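Local coordinates for secreted in xylem 3 (Fusarium oxysporum, PDB 5OD4), which is a secreted fungal effector, also known as Avr2, that probably suppresses plant immunity during infection and can itself be recognised by the host, at residues A[59-71]-A[101-115]. Numbering follows the deposited sequence. Where two conformers were deposited one is given.
Sequences LRTVIDVAPPDGH and LSTGSRGPATISWDA. With EDO (1,2-ethanediol), chain D.
Strand 60-66 pairs with strand 109-114 in antiparallel register, T61, I63 and V65 each exchanging two backbone hydrogen bonds with W113, I111 and A109. A115 N extends the pairing with a hydrogen bond to L59 O, and CA-H...O contacts such as T110 CA to I63 O fill in between.

Polar groups gather on the V62 and D64 face and at the R60-D114 end of the pairing. The R60 chain, bent at chi2 (-78°) and chi3 (-71°), folds back over the neighbouring strand, one guanidinium face above the W113 carbonyl carbon. Its NH1 makes a salt bridge to D114 OD1 at 2.8 Å, meeting it from above the carboxylate plane; guanidinium and carboxylate are turned 77° apart. NH2 donates to S112 OG at 2.9 Å, and a water links NE to the same hydroxyl. In one of its two conformers T110 OG1 donates to D64 OD1 at 2.7 Å, from the anti side and somewhat out of the carboxylate plane. D64 OD2 forms a salt bridge with R49 and a hydrogen bond with Y51, both of strand 47-53, so with T110 the carboxylate joins the strands on either side.

Apolar contacts dominate the opposite face. T61 CB sits over the five-membered ring of W113, 3.8 Å from its centroid in a CH-pi contact, while its CG2 reaches CZ2 at 3.5 Å. I63 CD1 meets the far rim at CH2 (3.9 Å). A water bridges W113 NE1 to T61 OG1. Beyond the strands, P67 CD packs on L101 CD2.

I63, V65, A109 and W113 also touch strand 77-85 of the second sheet, with F96 edge-to-face on the indole: the sheet-on-sheet core of a beta-sandwich, with strand 109-114 at the edge of its sheet.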
loop_
_atom_site.group_PDB
_atom_site.type_symbol
_atom_site.label_atom_id
_atom_site.label_comp_id
_atom_site.label_asym_id
_atom_site.label_seq_id
_atom_site.Cartn_x
_atom_site.Cartn_y
_atom_site.Cartn_z
ATOM N N LEU A 59 14.415 -9.819 3.223
ATOM C CA LEU A 59 13.015 -9.836 2.878
ATOM C C LEU A 59 12.608 -8.477 2.381
ATOM O O LEU A 59 13.105 -7.444 2.886
ATOM C CB LEU A 59 12.132 -10.221 4.090
ATOM C CG LEU A 59 11.773 -11.564 4.687
ATOM C CD1 LEU A 59 10.585 -11.360 5.625
ATOM C CD2 LEU A 59 11.415 -12.485 3.553
ATOM N N ARG A 60 11.675 -8.483 1.426
ATOM C CA ARG A 60 11.054 -7.284 0.911
ATOM C C ARG A 60 9.599 -7.281 1.244
ATOM O O ARG A 60 8.929 -8.332 1.077
ATOM C CB ARG A 60 11.174 -7.270 -0.595
ATOM C CG ARG A 60 12.556 -7.166 -1.162
ATOM C CD ARG A 60 13.148 -5.790 -1.127
ATOM N NE ARG A 60 12.526 -4.855 -2.082
ATOM C CZ ARG A 60 12.956 -3.594 -2.242
ATOM N NH1 ARG A 60 13.970 -3.143 -1.526
ATOM N NH2 ARG A 60 12.388 -2.781 -3.112
ATOM N N THR A 61 9.071 -6.157 1.691
ATOM C CA THR A 61 7.619 -5.954 1.817
ATOM C C THR A 61 7.125 -5.435 0.458
ATOM O O THR A 61 7.754 -4.560 -0.129
ATOM C CB THR A 61 7.324 -4.960 2.925
ATOM O OG1 THR A 61 7.844 -5.448 4.169
ATOM C CG2 THR A 61 5.834 -4.674 3.062
ATOM N N VAL A 62 5.994 -5.971 0.010
ATOM C CA VAL A 62 5.414 -5.650 -1.292
ATOM C C VAL A 62 3.948 -5.324 -1.140
ATOM O O VAL A 62 3.224 -6.047 -0.428
ATOM C CB VAL A 62 5.576 -6.831 -2.278
ATOM C CG1 VAL A 62 5.123 -6.421 -3.667
ATOM C CG2 VAL A 62 7.029 -7.333 -2.318
ATOM N N ILE A 63 3.503 -4.293 -1.854
ATOM C CA ILE A 63 2.084 -4.004 -1.999
ATOM C C ILE A 63 1.771 -3.967 -3.480
ATOM O O ILE A 63 2.394 -3.217 -4.215
ATOM C CB ILE A 63 1.699 -2.679 -1.348
ATOM C CG1 ILE A 63 2.064 -2.690 0.137
ATOM C CG2 ILE A 63 0.189 -2.391 -1.553
ATOM C CD1 ILE A 63 1.688 -1.459 0.915
ATOM N N ASP A 64 0.772 -4.745 -3.897
ATOM C CA ASP A 64 0.220 -4.685 -5.263
ATOM C C ASP A 64 -1.213 -4.199 -5.194
ATOM O O ASP A 64 -1.975 -4.627 -4.329
ATOM C CB ASP A 64 0.230 -6.071 -5.916
ATOM C CG ASP A 64 1.578 -6.651 -6.168
ATOM O OD1 ASP A 64 2.521 -5.927 -6.555
ATOM O OD2 ASP A 64 1.705 -7.924 -6.040
ATOM N N VAL A 65 -1.600 -3.359 -6.190
ATOM C CA VAL A 65 -2.971 -2.858 -6.310
ATOM C C VAL A 65 -3.389 -3.068 -7.753
ATOM O O VAL A 65 -2.670 -2.679 -8.668
ATOM C CB VAL A 65 -3.034 -1.377 -5.932
ATOM C CG1 VAL A 65 -4.453 -0.840 -6.155
ATOM C CG2 VAL A 65 -2.593 -1.163 -4.496
ATOM N N ALA A 66 -4.587 -3.669 -7.982
ATOM C CA ALA A 66 -4.999 -3.947 -9.343
ATOM C C ALA A 66 -6.495 -3.885 -9.460
ATOM O O ALA A 66 -7.229 -4.156 -8.494
ATOM C CB ALA A 66 -4.511 -5.318 -9.791
ATOM N N PRO A 67 -7.002 -3.601 -10.664
ATOM C CA PRO A 67 -8.432 -3.803 -10.934
ATOM C C PRO A 67 -8.807 -5.267 -10.762
ATOM O O PRO A 67 -7.941 -6.151 -10.853
ATOM C CB PRO A 67 -8.597 -3.394 -12.409
ATOM C CG PRO A 67 -7.358 -2.603 -12.739
ATOM C CD PRO A 67 -6.286 -3.211 -11.891
ATOM N N PRO A 68 -10.090 -5.564 -10.545
ATOM C CA PRO A 68 -10.545 -6.956 -10.469
ATOM C C PRO A 68 -10.628 -7.596 -11.836
ATOM O O PRO A 68 -10.874 -6.919 -12.838
ATOM C CB PRO A 68 -11.948 -6.827 -9.881
ATOM C CG PRO A 68 -12.412 -5.516 -10.483
ATOM C CD PRO A 68 -11.202 -4.617 -10.377
ATOM N N ASP A 69 -10.510 -8.928 -11.849
ATOM C CA ASP A 69 -11.057 -9.752 -12.952
ATOM C C ASP A 69 -10.513 -9.448 -14.314
ATOM O O ASP A 69 -11.188 -9.647 -15.343
ATOM C CB ASP A 69 -12.574 -9.723 -12.922
ATOM C CG ASP A 69 -13.148 -10.542 -11.787
ATOM O OD1 ASP A 69 -12.476 -11.488 -11.364
ATOM O OD2 ASP A 69 -14.284 -10.300 -11.369
ATOM N N GLY A 70 -9.246 -9.020 -14.394
ATOM C CA GLY A 70 -8.628 -8.714 -15.657
ATOM C C GLY A 70 -9.068 -7.424 -16.297
ATOM O O GLY A 70 -8.718 -7.154 -17.464
ATOM N N HIS A 71 -9.819 -6.601 -15.566
ATOM C CA HIS A 71 -10.303 -5.345 -16.085
ATOM C C HIS A 71 -9.195 -4.306 -16.152
ATOM O O HIS A 71 -8.148 -4.396 -15.511
ATOM C CB HIS A 71 -11.458 -4.831 -15.240
ATOM C CG HIS A 71 -12.711 -5.660 -15.353
ATOM N ND1 HIS A 71 -13.966 -5.130 -15.273
ATOM C CD2 HIS A 71 -12.895 -6.980 -15.555
ATOM C CE1 HIS A 71 -14.865 -6.096 -15.424
ATOM N NE2 HIS A 71 -14.232 -7.240 -15.574
ATOM N N LEU A 101 -2.112 4.046 -10.341
ATOM C CA LEU A 101 -2.831 3.125 -11.238
ATOM C C LEU A 101 -3.559 4.037 -12.203
ATOM O O LEU A 101 -4.484 4.723 -11.820
ATOM C CB LEU A 101 -3.800 2.184 -10.421
ATOM C CG LEU A 101 -4.574 1.161 -11.274
ATOM C CD1 LEU A 101 -3.647 0.092 -11.833
ATOM C CD2 LEU A 101 -5.674 0.556 -10.445
ATOM N N SER A 102 -3.103 4.076 -13.475
ATOM C CA SER A 102 -3.601 5.012 -14.453
ATOM C C SER A 102 -4.810 4.462 -15.214
ATOM O O SER A 102 -4.959 3.250 -15.394
ATOM C CB SER A 102 -2.493 5.275 -15.482
ATOM O OG SER A 102 -2.061 4.032 -16.008
ATOM N N THR A 103 -5.652 5.357 -15.712
ATOM C CA THR A 103 -6.808 4.934 -16.519
ATOM C C THR A 103 -6.338 4.065 -17.679
ATOM O O THR A 103 -5.435 4.425 -18.408
ATOM C CB THR A 103 -7.498 6.162 -17.088
ATOM O OG1 THR A 103 -7.804 6.993 -16.002
ATOM C CG2 THR A 103 -8.774 5.790 -17.822
ATOM N N GLY A 104 -6.977 2.909 -17.842
ATOM C CA GLY A 104 -6.639 1.984 -18.897
ATOM C C GLY A 104 -5.597 0.950 -18.560
ATOM O O GLY A 104 -5.429 -0.005 -19.309
ATOM N N SER A 105 -4.866 1.154 -17.461
ATOM C CA SER A 105 -3.868 0.179 -17.066
ATOM C C SER A 105 -4.507 -1.072 -16.502
ATOM O O SER A 105 -5.605 -1.057 -15.956
ATOM C CB SER A 105 -2.849 0.784 -16.128
ATOM O OG SER A 105 -3.361 1.110 -14.882
ATOM N N ARG A 106 -3.761 -2.161 -16.611
ATOM C CA ARG A 106 -4.182 -3.442 -16.069
ATOM C C ARG A 106 -3.578 -3.755 -14.713
ATOM O O ARG A 106 -4.067 -4.615 -13.994
ATOM C CB ARG A 106 -3.848 -4.542 -17.070
ATOM C CG ARG A 106 -4.713 -4.386 -18.305
ATOM C CD ARG A 106 -4.539 -5.429 -19.365
ATOM N NE ARG A 106 -5.465 -5.165 -20.464
ATOM C CZ ARG A 106 -5.370 -4.147 -21.328
ATOM N NH1 ARG A 106 -4.374 -3.276 -21.250
ATOM N NH2 ARG A 106 -6.280 -3.998 -22.283
ATOM N N GLY A 107 -2.477 -3.077 -14.373
ATOM C CA GLY A 107 -1.839 -3.321 -13.113
ATOM C C GLY A 107 -1.032 -4.603 -13.083
ATOM O O GLY A 107 -0.856 -5.273 -14.102
ATOM N N PRO A 108 -0.525 -4.943 -11.915
ATOM C CA PRO A 108 -0.658 -4.138 -10.693
ATOM C C PRO A 108 0.222 -2.891 -10.715
ATOM O O PRO A 108 1.255 -2.837 -11.371
ATOM C CB PRO A 108 -0.154 -5.096 -9.607
ATOM C CG PRO A 108 0.814 -5.964 -10.316
ATOM C CD PRO A 108 0.270 -6.157 -11.695
ATOM N N ALA A 109 -0.219 -1.907 -9.952
ATOM C CA ALA A 109 0.658 -0.881 -9.403
ATOM C C ALA A 109 1.345 -1.492 -8.202
ATOM O O ALA A 109 0.682 -2.148 -7.386
ATOM C CB ALA A 109 -0.123 0.352 -9.010
ATOM N N THR A 110 2.675 -1.328 -8.080
ATOM C CA THR A 110 3.451 -2.044 -7.054
ATOM C C THR A 110 4.378 -1.084 -6.343
ATOM O O THR A 110 5.002 -0.214 -6.964
ATOM C CB THR A 110 4.267 -3.172 -7.735
ATOM O OG1 THR A 110 3.362 -4.079 -8.390
ATOM C CG2 THR A 110 5.107 -3.920 -6.754
ATOM N N ILE A 111 4.488 -1.294 -5.041
ATOM C CA ILE A 111 5.449 -0.636 -4.175
ATOM C C ILE A 111 6.190 -1.698 -3.394
ATOM O O ILE A 111 5.562 -2.654 -2.951
ATOM C CB ILE A 111 4.726 0.322 -3.216
ATOM C CG1 ILE A 111 4.013 1.421 -3.968
ATOM C CG2 ILE A 111 5.645 0.845 -2.159
ATOM C CD1 ILE A 111 3.123 2.270 -3.111
ATOM N N SER A 112 7.493 -1.517 -3.176
ATOM C CA SER A 112 8.211 -2.474 -2.315
ATOM C C SER A 112 9.349 -1.789 -1.610
ATOM O O SER A 112 9.814 -0.735 -2.028
ATOM C CB SER A 112 8.711 -3.679 -3.098
ATOM O OG SER A 112 9.714 -3.343 -4.036
ATOM N N TRP A 113 9.790 -2.431 -0.531
ATOM C CA TRP A 113 10.872 -1.887 0.305
ATOM C C TRP A 113 11.500 -3.000 1.112
ATOM O O TRP A 113 10.928 -4.074 1.270
ATOM C CB TRP A 113 10.388 -0.750 1.197
ATOM C CG TRP A 113 9.341 -1.105 2.206
ATOM C CD1 TRP A 113 9.535 -1.539 3.480
ATOM C CD2 TRP A 113 7.929 -0.967 2.051
ATOM N NE1 TRP A 113 8.337 -1.669 4.137
ATOM C CE2 TRP A 113 7.335 -1.320 3.274
ATOM C CE3 TRP A 113 7.092 -0.536 0.999
ATOM C CZ2 TRP A 113 5.970 -1.240 3.471
ATOM C CZ3 TRP A 113 5.742 -0.497 1.215
ATOM C CH2 TRP A 113 5.193 -0.844 2.426
ATOM N N ASP A 114 12.688 -2.753 1.649
ATOM C CA ASP A 114 13.342 -3.731 2.530
ATOM C C ASP A 114 12.523 -3.826 3.825
ATOM O O ASP A 114 12.288 -2.840 4.502
ATOM C CB ASP A 114 14.767 -3.299 2.846
ATOM C CG ASP A 114 15.697 -3.364 1.660
ATOM O OD1 ASP A 114 15.444 -4.055 0.667
ATOM O OD2 ASP A 114 16.797 -2.773 1.776
ATOM N N ALA A 115 12.142 -5.040 4.192
ATOM C CA ALA A 115 11.248 -5.220 5.326
ATOM C C ALA A 115 11.882 -4.700 6.599
ATOM O O ALA A 115 13.071 -4.944 6.853
ATOM C CB ALA A 115 10.890 -6.680 5.456
HETATM C C1 EDO D . -3.208 -8.581 -11.859
HETATM O O1 EDO D . -2.018 -9.221 -12.295
HETATM C C2 EDO D . -3.455 -7.449 -12.838
HETATM O O2 EDO D . -2.930 -7.728 -14.146
HETATM O O HOH W 1 14.873 -6.545 5.461
HETATM O O HOH W 2 10.964 -6.327 -4.304
HETATM O O HOH W 3 8.375 -3.676 6.257
HETATM O O HOH W 4 -6.251 -6.207 -14.715
#